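Local coordinates for Non-structural protein 2 (Human rotavirus C, PDB 2GU0), which forms octamers that probably bind single-stranded RNA, hydrolyse nucleoside triphosphates and, together with NSP5, build the viroplasms where rotavirus genomes are replicated and packaged, at residues Thr104-Arg109 and Ile138-Val143; His110-Leu115 and His174-Leu179; Glu3-Val8 and Pro55-Arg60; Val17-Ile22 and Thr86-Ser91. All coordinates share one frame; numbering follows the deposited sequence.

In the fold
All four contacts draw on the N-terminal part of the chain, and contact 2 alone reaches from it into the C-terminal, HIT-related part. Contacts 3 and 4 are buried and lie farther from the chain's centre than contacts 1 and 2, which are only partly buried. Contacts 1 and 2 share helix 108-119: contact 1 uses its start and the residues leading into it, contact 2 its following turns. Their chemistry is mainly polar, with backbone groups bound to side chains or to each other. Contact 3 adds a salt bridge whose carboxylate lies over an aromatic face, and contact 4 rests on a tryptophan face with one hydrogen bond. Contacts 3 and 4 also touch directly, through Val8 and Trp19.

Contact 1 (Thr104-Arg109 and Ile138-Val143); sequences TVVQVR and IACNLV
Asn141 and Gln107 join two helix ends, the Schellman motif that closes helix 129-139 and the N-cap of helix 108-119, and the two backbones run nearly antiparallel. Asn141, which has the positive phi of the motif, turns its amide back across the contact. Its CG is anti to the carbonyl carbon, beside the backbone N (chi1 -65°); from there ND2 gives a hydrogen bond of 2.9 Å to Val105 O, fairly straight and with the acceptor close to the amide plane. Gln107 bonds through its backbone: its N gives a hydrogen bond of 3.1 Å to Ala139 O, a carbonyl from the last turn of helix 129-139, and its CB and CG lie against the same oxygen. Beyond CG the glutamine chain is extended, and it crosses Asn141 at about a right angle, with the two amide planes 36° apart.

Next to this polar pair, Val106 CG2 packs on Cys140 SG at 3.7 Å. Thr104 places its methyl CG2 anti to the backbone N, near Cys140 O and Leu142 CD2, while its hydroxyl is hydrogen-bonded to Ile101 O. Gln107, Val108 and Arg109 are predicted to bind ATP, so the contact ties the end of helix 129-139 to the backbone of a probable nucleotide site. Gln107 OE1 and Asn141 OD1, both acceptors, stand 3.4 Å apart without a bond.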
# COMPACT_ATOMS: atom_id res chain seq x y z
N THR A 104 -22.19 -30.31 -26.95
CA THR A 104 -20.98 -30.11 -27.73
C THR A 104 -19.79 -29.82 -26.83
O THR A 104 -19.83 -28.91 -26.02
CB THR A 104 -21.13 -28.92 -28.66
OG1 THR A 104 -22.27 -29.11 -29.50
CG2 THR A 104 -19.88 -28.75 -29.49
N VAL A 105 -18.73 -30.60 -26.97
CA VAL A 105 -17.55 -30.35 -26.16
C VAL A 105 -16.87 -29.13 -26.74
O VAL A 105 -16.64 -29.05 -27.94
CB VAL A 105 -16.60 -31.55 -26.17
CG1 VAL A 105 -15.24 -31.14 -25.63
CG2 VAL A 105 -17.18 -32.66 -25.31
N VAL A 106 -16.58 -28.17 -25.88
CA VAL A 106 -15.97 -26.91 -26.27
C VAL A 106 -14.47 -26.90 -25.99
O VAL A 106 -13.99 -27.64 -25.12
CB VAL A 106 -16.70 -25.77 -25.52
CG1 VAL A 106 -15.74 -24.68 -25.13
CG2 VAL A 106 -17.81 -25.21 -26.38
N GLN A 107 -13.72 -26.08 -26.73
CA GLN A 107 -12.29 -25.97 -26.55
C GLN A 107 -12.00 -24.87 -25.52
O GLN A 107 -11.60 -23.76 -25.87
CB GLN A 107 -11.61 -25.63 -27.87
CG GLN A 107 -11.85 -26.63 -28.98
CD GLN A 107 -10.84 -26.51 -30.13
OE1 GLN A 107 -11.12 -26.94 -31.25
NE2 GLN A 107 -9.66 -25.94 -29.85
N VAL A 108 -12.20 -25.20 -24.26
CA VAL A 108 -12.02 -24.28 -23.15
C VAL A 108 -10.75 -23.44 -23.11
O VAL A 108 -10.81 -22.25 -22.82
CB VAL A 108 -12.13 -25.02 -21.81
CG1 VAL A 108 -12.03 -24.02 -20.67
CG2 VAL A 108 -13.45 -25.78 -21.75
N ARG A 109 -9.60 -24.04 -23.37
CA ARG A 109 -8.35 -23.29 -23.31
C ARG A 109 -8.21 -22.39 -24.51
O ARG A 109 -7.59 -21.33 -24.43
CB ARG A 109 -7.17 -24.24 -23.21
CG ARG A 109 -7.21 -25.14 -21.99
CD ARG A 109 -5.88 -25.81 -21.78
NE ARG A 109 -6.01 -27.08 -21.08
CZ ARG A 109 -6.69 -28.12 -21.55
NH1 ARG A 109 -7.31 -28.05 -22.74
NH2 ARG A 109 -6.75 -29.24 -20.85
N ILE A 138 -15.69 -21.26 -34.13
CA ILE A 138 -14.68 -22.27 -34.43
C ILE A 138 -14.24 -22.90 -33.10
O ILE A 138 -14.30 -24.12 -32.93
CB ILE A 138 -13.44 -21.66 -35.15
CG1 ILE A 138 -13.78 -21.36 -36.61
CG2 ILE A 138 -12.27 -22.62 -35.10
CD1 ILE A 138 -12.65 -20.70 -37.37
N ALA A 139 -13.85 -22.08 -32.14
CA ALA A 139 -13.40 -22.56 -30.84
C ALA A 139 -14.42 -23.48 -30.14
O ALA A 139 -14.03 -24.32 -29.32
CB ALA A 139 -13.07 -21.39 -29.95
N CYS A 140 -15.70 -23.31 -30.47
CA CYS A 140 -16.78 -24.09 -29.88
C CYS A 140 -17.16 -25.35 -30.63
O CYS A 140 -18.04 -26.09 -30.19
CB CYS A 140 -18.03 -23.24 -29.72
SG CYS A 140 -17.93 -22.12 -28.34
N ASN A 141 -16.51 -25.58 -31.76
CA ASN A 141 -16.79 -26.75 -32.58
C ASN A 141 -18.21 -26.75 -33.11
O ASN A 141 -18.82 -27.80 -33.28
CB ASN A 141 -16.54 -28.03 -31.78
CG ASN A 141 -15.09 -28.18 -31.40
OD1 ASN A 141 -14.21 -28.06 -32.25
ND2 ASN A 141 -14.82 -28.45 -30.13
N LEU A 142 -18.72 -25.56 -33.38
CA LEU A 142 -20.07 -25.41 -33.90
C LEU A 142 -20.03 -25.02 -35.38
O LEU A 142 -21.07 -24.82 -36.00
CB LEU A 142 -20.84 -24.36 -33.11
CG LEU A 142 -21.18 -24.68 -31.66
CD1 LEU A 142 -22.06 -23.57 -31.09
CD2 LEU A 142 -21.89 -26.03 -31.56
N VAL A 143 -18.82 -24.91 -35.94
CA VAL A 143 -18.66 -24.55 -37.35
C VAL A 143 -17.45 -25.24 -37.98
O VAL A 143 -16.46 -25.53 -37.32
CB VAL A 143 -18.55 -23.03 -37.54
CG1 VAL A 143 -19.79 -22.34 -36.97
CG2 VAL A 143 -17.30 -22.50 -36.87

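Contact 2 (His110-Leu115 and His174-Leu179); sequences HLENLL and HKLLPL
Glu112 reaches out from helix 108-119 to the loop around Lys175 and accepts hydrogen bonds from two successive backbone amides. Leu176 N binds OE1 at 3.1 Å through the syn lone pair of that oxygen. Lys175 N binds OE2 at 3.2 Å, also on the syn side but 32° out of the carboxylate plane. A second donor to OE2 is the side-chain amide of Gln75, so this oxygen has partners from two other parts of the chain.

The same glutamate lies over a face of the His174 ring. Its CG, anti to the backbone N (chi1 160°), sits 3.4 Å from the ring centroid and almost on the ring normal, a CH-pi contact, and the carboxylate continues stacked against the imidazole with the planes 9° apart. At the ring edge His174 NE2 gives a weak hydrogen bond of 3.2 Å to Asn113 OD1. The asparagine amide stands steeply to the imidazole, and its ND2 is taken by Glu153 OE1.

Tyr171 meets the His174 ring as well, and Leu176 packs on Leu79 and Val108. One carboxylate thus satisfies two N-H groups of a loop without regular structure, joining N- and C-terminal parts of the chain; the amides would probably stabilise the negative charge of this buried glutamate.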
# COMPACT_ATOMS: atom_id res chain seq x y z
N HIS A 110 -8.78 -22.83 -25.63
CA HIS A 110 -8.76 -22.05 -26.86
C HIS A 110 -9.62 -20.81 -26.58
O HIS A 110 -9.21 -19.69 -26.83
CB HIS A 110 -9.31 -22.92 -28.00
CG HIS A 110 -9.37 -22.25 -29.35
ND1 HIS A 110 -9.15 -22.93 -30.52
CD2 HIS A 110 -9.73 -21.00 -29.71
CE1 HIS A 110 -9.38 -22.13 -31.55
NE2 HIS A 110 -9.73 -20.95 -31.08
N LEU A 111 -10.82 -21.01 -26.03
CA LEU A 111 -11.70 -19.88 -25.74
C LEU A 111 -11.07 -18.92 -24.76
O LEU A 111 -11.23 -17.70 -24.87
CB LEU A 111 -13.04 -20.36 -25.18
CG LEU A 111 -13.94 -21.06 -26.18
CD1 LEU A 111 -15.12 -21.66 -25.47
CD2 LEU A 111 -14.38 -20.06 -27.24
N GLU A 112 -10.35 -19.48 -23.79
CA GLU A 112 -9.70 -18.65 -22.79
C GLU A 112 -8.71 -17.74 -23.49
O GLU A 112 -8.52 -16.60 -23.07
CB GLU A 112 -9.01 -19.50 -21.72
CG GLU A 112 -7.94 -18.75 -20.95
CD GLU A 112 -8.08 -18.86 -19.44
OE1 GLU A 112 -8.53 -19.91 -18.94
OE2 GLU A 112 -7.72 -17.89 -18.74
N ASN A 113 -8.09 -18.21 -24.56
CA ASN A 113 -7.16 -17.34 -25.26
C ASN A 113 -7.92 -16.30 -26.05
O ASN A 113 -7.50 -15.14 -26.10
CB ASN A 113 -6.22 -18.14 -26.16
CG ASN A 113 -4.93 -18.51 -25.46
OD1 ASN A 113 -4.47 -17.79 -24.58
ND2 ASN A 113 -4.33 -19.61 -25.87
N LEU A 114 -9.03 -16.69 -26.68
CA LEU A 114 -9.81 -15.71 -27.44
C LEU A 114 -10.21 -14.55 -26.52
O LEU A 114 -10.20 -13.40 -26.96
CB LEU A 114 -11.05 -16.35 -28.06
CG LEU A 114 -10.83 -17.25 -29.27
CD1 LEU A 114 -12.15 -17.89 -29.67
CD2 LEU A 114 -10.29 -16.46 -30.42
N LEU A 115 -10.54 -14.85 -25.27
CA LEU A 115 -10.90 -13.81 -24.30
C LEU A 115 -9.82 -12.75 -24.20
O LEU A 115 -10.11 -11.56 -24.11
CB LEU A 115 -11.12 -14.39 -22.91
CG LEU A 115 -12.40 -15.16 -22.59
CD1 LEU A 115 -12.34 -15.62 -21.14
CD2 LEU A 115 -13.61 -14.28 -22.83
N HIS A 174 -3.31 -19.85 -17.55
CA HIS A 174 -4.76 -19.78 -17.64
C HIS A 174 -5.43 -19.95 -16.29
O HIS A 174 -4.97 -20.72 -15.46
CB HIS A 174 -5.26 -20.87 -18.58
CG HIS A 174 -5.07 -20.55 -20.02
ND1 HIS A 174 -5.56 -21.35 -21.03
CD2 HIS A 174 -4.50 -19.49 -20.63
CE1 HIS A 174 -5.30 -20.79 -22.19
NE2 HIS A 174 -4.66 -19.66 -21.98
N LYS A 175 -6.53 -19.23 -16.06
CA LYS A 175 -7.24 -19.37 -14.80
C LYS A 175 -8.27 -20.51 -14.84
O LYS A 175 -8.62 -21.09 -13.81
CB LYS A 175 -7.92 -18.05 -14.41
CG LYS A 175 -7.01 -17.10 -13.60
CD LYS A 175 -7.81 -16.00 -12.86
CE LYS A 175 -8.50 -16.46 -11.55
NZ LYS A 175 -9.34 -15.39 -10.91
N LEU A 176 -8.74 -20.87 -16.04
CA LEU A 176 -9.73 -21.94 -16.17
C LEU A 176 -9.15 -23.35 -16.05
O LEU A 176 -9.45 -24.05 -15.09
CB LEU A 176 -10.50 -21.80 -17.50
CG LEU A 176 -11.49 -20.63 -17.57
CD1 LEU A 176 -12.24 -20.67 -18.89
CD2 LEU A 176 -12.47 -20.72 -16.41
N LEU A 177 -8.33 -23.76 -17.01
CA LEU A 177 -7.74 -25.09 -16.97
C LEU A 177 -6.25 -25.00 -17.25
O LEU A 177 -5.80 -25.30 -18.36
CB LEU A 177 -8.39 -25.98 -18.01
CG LEU A 177 -9.91 -26.12 -17.90
CD1 LEU A 177 -10.44 -26.87 -19.12
CD2 LEU A 177 -10.29 -26.84 -16.62
N PRO A 178 -5.46 -24.60 -16.24
CA PRO A 178 -4.00 -24.46 -16.33
C PRO A 178 -3.33 -25.67 -16.94
O PRO A 178 -3.75 -26.80 -16.70
CB PRO A 178 -3.60 -24.26 -14.87
CG PRO A 178 -4.76 -23.53 -14.31
CD PRO A 178 -5.92 -24.30 -14.88
N LEU A 179 -2.29 -25.45 -17.74
CA LEU A 179 -1.58 -26.55 -18.39
C LEU A 179 -0.14 -26.14 -18.74
O LEU A 179 0.14 -24.97 -19.01
CB LEU A 179 -2.32 -26.97 -19.66
CG LEU A 179 -1.90 -28.31 -20.25
CD1 LEU A 179 -2.26 -29.38 -19.25
CD2 LEU A 179 -2.60 -28.55 -21.57

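Contact 3 (Glu3-Val8 and Pro55-Arg60); sequences ELACFV and PEFRNR
A salt bridge whose carboxylate lies over the face of an aromatic ring joins the residue leading into the 3-10 turn 4-6 to the 3-10 segment 55-60, with Glu3 and Arg60 as the charges and Phe57 as the ring. Glu3 OE2 stands 2.9 Å from Arg60 NE, and OE1 accepts a hydrogen bond of 3.0 Å from Arg60 NH2. The guanidinium therefore uses two nitrogens, yet the groups are not coplanar: carboxylate and guanidinium planes are 74° apart, and NH2 approaches OE1 from above the carboxylate plane. Arg60 bends at chi2 (-69°), which turns CD aside from a straight course, and its CG lies close to Glu3 OE2 as well.

The flat side of Glu3 meets Phe57. Its CG makes a CH-pi contact with the ring, 4.0 Å from the centroid, and the carboxylate is stacked on the same face at 10° to the ring plane, with CD offset toward the rim. The opposite face carries Glu56 CB. Ala5 CB touches CE1 at the edge of the Phe57 ring, also at 4.0 Å. Cys6 SG approaches the ring obliquely, 5.3 Å from its centroid, and touches Phe57 CB and Arg60 CB, 4.1 Å from each.

Segment 3-8 leads into strand 8-11 and lies against helix 74-90, where Leu4 packs on Leu87 and Phe7 on Leu79 and Leu83. Segment 55-60 follows strand 51-52, with Pro55 and Arg58 resting on Met30 of helix 24-32, so the contact links the start of the chain to the loop between strand 51-52 and helix 74-90.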
# COMPACT_ATOMS: atom_id res chain seq x y z
N GLU A 3 -18.78 -29.47 -21.81
CA GLU A 3 -19.88 -29.36 -22.76
C GLU A 3 -20.41 -27.92 -22.74
O GLU A 3 -20.39 -27.27 -21.71
CB GLU A 3 -20.99 -30.34 -22.41
CG GLU A 3 -20.63 -31.83 -22.56
CD GLU A 3 -19.72 -32.37 -21.45
OE1 GLU A 3 -19.43 -33.59 -21.47
OE2 GLU A 3 -19.30 -31.57 -20.57
N LEU A 4 -20.89 -27.43 -23.88
CA LEU A 4 -21.39 -26.06 -23.95
C LEU A 4 -22.35 -25.76 -22.81
O LEU A 4 -22.44 -24.62 -22.37
CB LEU A 4 -22.10 -25.80 -25.29
CG LEU A 4 -22.64 -24.40 -25.58
CD1 LEU A 4 -21.55 -23.36 -25.39
CD2 LEU A 4 -23.18 -24.34 -27.00
N ALA A 5 -23.03 -26.80 -22.33
CA ALA A 5 -24.00 -26.68 -21.24
C ALA A 5 -23.36 -26.38 -19.87
O ALA A 5 -24.07 -26.25 -18.88
CB ALA A 5 -24.83 -27.95 -21.13
N CYS A 6 -22.04 -26.29 -19.82
CA CYS A 6 -21.40 -25.97 -18.56
C CYS A 6 -21.25 -24.46 -18.49
O CYS A 6 -20.82 -23.92 -17.48
CB CYS A 6 -20.01 -26.59 -18.48
SG CYS A 6 -19.98 -28.37 -18.47
N PHE A 7 -21.62 -23.78 -19.57
CA PHE A 7 -21.49 -22.34 -19.63
C PHE A 7 -22.74 -21.54 -19.95
O PHE A 7 -22.83 -20.36 -19.60
CB PHE A 7 -20.42 -21.95 -20.63
CG PHE A 7 -19.12 -22.66 -20.43
CD1 PHE A 7 -18.86 -23.85 -21.08
CD2 PHE A 7 -18.16 -22.12 -19.59
CE1 PHE A 7 -17.66 -24.50 -20.90
CE2 PHE A 7 -16.95 -22.77 -19.40
CZ PHE A 7 -16.69 -23.97 -20.06
N VAL A 8 -23.70 -22.16 -20.63
CA VAL A 8 -24.92 -21.46 -21.02
C VAL A 8 -26.19 -22.29 -21.00
O VAL A 8 -26.18 -23.49 -21.31
CB VAL A 8 -24.77 -20.91 -22.45
CG1 VAL A 8 -23.60 -19.98 -22.53
CG2 VAL A 8 -24.59 -22.06 -23.42
N PRO A 55 -26.56 -31.81 -13.77
CA PRO A 55 -25.68 -32.50 -12.81
C PRO A 55 -24.85 -33.61 -13.47
O PRO A 55 -23.84 -34.06 -12.94
CB PRO A 55 -26.66 -33.03 -11.77
CG PRO A 55 -27.72 -31.98 -11.76
CD PRO A 55 -27.93 -31.73 -13.25
N GLU A 56 -25.30 -34.03 -14.64
CA GLU A 56 -24.64 -35.05 -15.44
C GLU A 56 -23.23 -34.60 -15.85
O GLU A 56 -22.48 -35.36 -16.44
CB GLU A 56 -25.46 -35.29 -16.70
CG GLU A 56 -24.94 -36.37 -17.62
CD GLU A 56 -25.42 -36.18 -19.04
OE1 GLU A 56 -26.57 -35.71 -19.22
OE2 GLU A 56 -24.66 -36.51 -19.98
N PHE A 57 -22.87 -33.35 -15.56
CA PHE A 57 -21.56 -32.84 -15.95
C PHE A 57 -20.68 -32.34 -14.81
O PHE A 57 -19.59 -31.83 -15.07
CB PHE A 57 -21.73 -31.72 -16.98
CG PHE A 57 -22.42 -32.14 -18.24
CD1 PHE A 57 -23.31 -31.28 -18.88
CD2 PHE A 57 -22.20 -33.40 -18.78
CE1 PHE A 57 -23.96 -31.67 -20.05
CE2 PHE A 57 -22.85 -33.81 -19.96
CZ PHE A 57 -23.73 -32.94 -20.59
N ARG A 58 -21.12 -32.48 -13.56
CA ARG A 58 -20.32 -32.03 -12.42
C ARG A 58 -18.86 -32.47 -12.49
O ARG A 58 -17.99 -31.83 -11.92
CB ARG A 58 -20.94 -32.50 -11.10
CG ARG A 58 -20.86 -33.98 -10.84
CD ARG A 58 -21.08 -34.26 -9.37
NE ARG A 58 -22.46 -34.01 -8.97
CZ ARG A 58 -22.81 -33.36 -7.86
NH1 ARG A 58 -21.87 -32.87 -7.05
NH2 ARG A 58 -24.10 -33.20 -7.56
N ASN A 59 -18.60 -33.58 -13.19
CA ASN A 59 -17.23 -34.07 -13.36
C ASN A 59 -16.34 -32.93 -13.84
O ASN A 59 -15.25 -32.70 -13.32
CB ASN A 59 -17.18 -35.18 -14.40
CG ASN A 59 -17.43 -36.56 -13.80
OD1 ASN A 59 -17.42 -37.57 -14.52
ND2 ASN A 59 -17.65 -36.60 -12.48
N ARG A 60 -16.84 -32.23 -14.86
CA ARG A 60 -16.16 -31.11 -15.50
C ARG A 60 -15.67 -29.94 -14.62
O ARG A 60 -14.77 -29.20 -15.03
CB ARG A 60 -17.10 -30.55 -16.57
CG ARG A 60 -17.58 -31.56 -17.59
CD ARG A 60 -16.43 -31.99 -18.46
NE ARG A 60 -16.85 -32.82 -19.58
CZ ARG A 60 -16.03 -33.21 -20.55
NH1 ARG A 60 -14.76 -32.84 -20.54
NH2 ARG A 60 -16.49 -33.95 -21.55

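Contact 4 (Val17-Ile22 and Thr86-Ser91); sequences VVWYPI and TLNMVS
Trp19 and Leu87 make the apolar part of this strand-on-helix packing, in which strand 18-21 lies nearly antiparallel to the last turn of helix 74-90 (residues 86-90), their axes 7.4 Å apart at the closest. The leucine covers one face of the indole. Its CD1 lies over the centre of the indole, nearest Trp19 CD2. Its CB is modelled over the five-membered ring, closer than carbons can sit, so the detail of this CH-pi contact is doubtful. Val17 CG1 covers the opposite face, offset toward the rim, so the indole is held between a residue of its own segment and one of the helix. The side chains of Trp19 and Leu87 cross obliquely.

The polar part is a single hydrogen bond across the contact. Trp19 N donates to Asn88 OD1 at 2.8 Å in a nearly straight bond (171° at the hydrogen); the donor lies in the plane of the asparagine carbonyl. The same oxygen is in plane at the edge of the indole, 3.4 Å from Trp19 CD1. A side chain of the helix thus takes up a backbone N-H of the strand, while the amide plane stands at 43° to the ring.

Strand 18-21 pairs with strand 8-11 in a two-stranded antiparallel sheet, and Trp19 also packs on Val8 there. On other sides helix 74-90 is met by helix 129-139, with Thr86 on Val136 and Met89 on Val129 and Val133, which places its end between the hairpin and that helix.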
# COMPACT_ATOMS: atom_id res chain seq x y z
N VAL A 17 -33.39 -18.70 -30.73
CA VAL A 17 -32.97 -19.23 -29.44
C VAL A 17 -32.27 -18.15 -28.63
O VAL A 17 -31.45 -17.38 -29.15
CB VAL A 17 -32.01 -20.40 -29.61
CG1 VAL A 17 -31.56 -20.90 -28.24
CG2 VAL A 17 -32.68 -21.51 -30.39
N VAL A 18 -32.61 -18.06 -27.35
CA VAL A 18 -31.99 -17.08 -26.48
C VAL A 18 -31.10 -17.81 -25.48
O VAL A 18 -31.55 -18.73 -24.80
CB VAL A 18 -33.04 -16.28 -25.71
CG1 VAL A 18 -32.37 -15.18 -24.92
CG2 VAL A 18 -34.06 -15.71 -26.69
N TRP A 19 -29.84 -17.41 -25.40
CA TRP A 19 -28.91 -18.04 -24.48
C TRP A 19 -28.65 -17.20 -23.25
O TRP A 19 -28.70 -15.98 -23.31
CB TRP A 19 -27.59 -18.31 -25.19
CG TRP A 19 -27.75 -19.10 -26.44
CD1 TRP A 19 -28.03 -18.62 -27.69
CD2 TRP A 19 -27.68 -20.52 -26.57
NE1 TRP A 19 -28.13 -19.65 -28.58
CE2 TRP A 19 -27.92 -20.83 -27.92
CE3 TRP A 19 -27.44 -21.56 -25.66
CZ2 TRP A 19 -27.93 -22.13 -28.39
CZ3 TRP A 19 -27.44 -22.85 -26.12
CH2 TRP A 19 -27.69 -23.13 -27.48
N TYR A 20 -28.39 -17.87 -22.13
CA TYR A 20 -28.11 -17.17 -20.88
C TYR A 20 -26.83 -17.67 -20.21
O TYR A 20 -26.47 -18.84 -20.30
CB TYR A 20 -29.26 -17.33 -19.90
CG TYR A 20 -30.59 -16.91 -20.47
CD1 TYR A 20 -31.40 -17.82 -21.14
CD2 TYR A 20 -31.02 -15.59 -20.36
CE1 TYR A 20 -32.61 -17.43 -21.71
CE2 TYR A 20 -32.23 -15.18 -20.93
CZ TYR A 20 -33.02 -16.10 -21.60
OH TYR A 20 -34.20 -15.70 -22.17
N PRO A 21 -26.12 -16.76 -19.52
CA PRO A 21 -24.88 -17.03 -18.80
C PRO A 21 -25.16 -17.88 -17.57
O PRO A 21 -26.23 -17.76 -16.97
CB PRO A 21 -24.40 -15.64 -18.40
CG PRO A 21 -25.01 -14.74 -19.38
CD PRO A 21 -26.38 -15.31 -19.56
N ILE A 22 -24.23 -18.73 -17.18
CA ILE A 22 -24.41 -19.53 -15.97
C ILE A 22 -23.41 -18.98 -14.94
O ILE A 22 -22.23 -18.82 -15.25
CB ILE A 22 -24.11 -21.01 -16.22
CG1 ILE A 22 -25.23 -21.63 -17.05
CG2 ILE A 22 -24.01 -21.75 -14.92
CD1 ILE A 22 -25.04 -23.10 -17.33
N THR A 86 -22.24 -14.31 -27.92
CA THR A 86 -21.96 -14.89 -29.21
C THR A 86 -23.16 -15.67 -29.71
O THR A 86 -23.79 -15.27 -30.68
CB THR A 86 -20.73 -15.79 -29.15
OG1 THR A 86 -19.59 -15.01 -28.78
CG2 THR A 86 -20.47 -16.43 -30.51
N LEU A 87 -23.48 -16.76 -29.05
CA LEU A 87 -24.62 -17.57 -29.46
C LEU A 87 -25.87 -16.74 -29.81
O LEU A 87 -26.59 -17.06 -30.77
CB LEU A 87 -24.94 -18.58 -28.37
CG LEU A 87 -23.89 -19.68 -28.22
CD1 LEU A 87 -24.28 -20.59 -27.08
CD2 LEU A 87 -23.76 -20.46 -29.52
N ASN A 88 -26.13 -15.68 -29.06
CA ASN A 88 -27.30 -14.88 -29.33
C ASN A 88 -27.22 -14.24 -30.71
O ASN A 88 -28.23 -14.14 -31.41
CB ASN A 88 -27.51 -13.81 -28.26
CG ASN A 88 -27.97 -14.40 -26.94
OD1 ASN A 88 -28.73 -15.37 -26.91
ND2 ASN A 88 -27.53 -13.80 -25.84
N MET A 89 -26.03 -13.83 -31.11
CA MET A 89 -25.88 -13.22 -32.41
C MET A 89 -26.18 -14.20 -33.53
O MET A 89 -26.90 -13.88 -34.47
CB MET A 89 -24.48 -12.65 -32.58
CG MET A 89 -24.33 -11.31 -31.92
SD MET A 89 -23.08 -10.38 -32.77
CE MET A 89 -23.92 -10.05 -34.36
N VAL A 90 -25.62 -15.40 -33.43
CA VAL A 90 -25.87 -16.41 -34.45
C VAL A 90 -27.37 -16.49 -34.72
O VAL A 90 -27.80 -16.91 -35.80
CB VAL A 90 -25.34 -17.78 -33.99
CG1 VAL A 90 -25.73 -18.85 -34.99
CG2 VAL A 90 -23.84 -17.72 -33.87
N SER A 91 -28.17 -16.07 -33.75
CA SER A 91 -29.62 -16.07 -33.87
C SER A 91 -30.19 -17.32 -34.50
O SER A 91 -31.01 -17.24 -35.40
CB SER A 91 -30.08 -14.86 -34.67
OG SER A 91 -29.89 -13.68 -33.93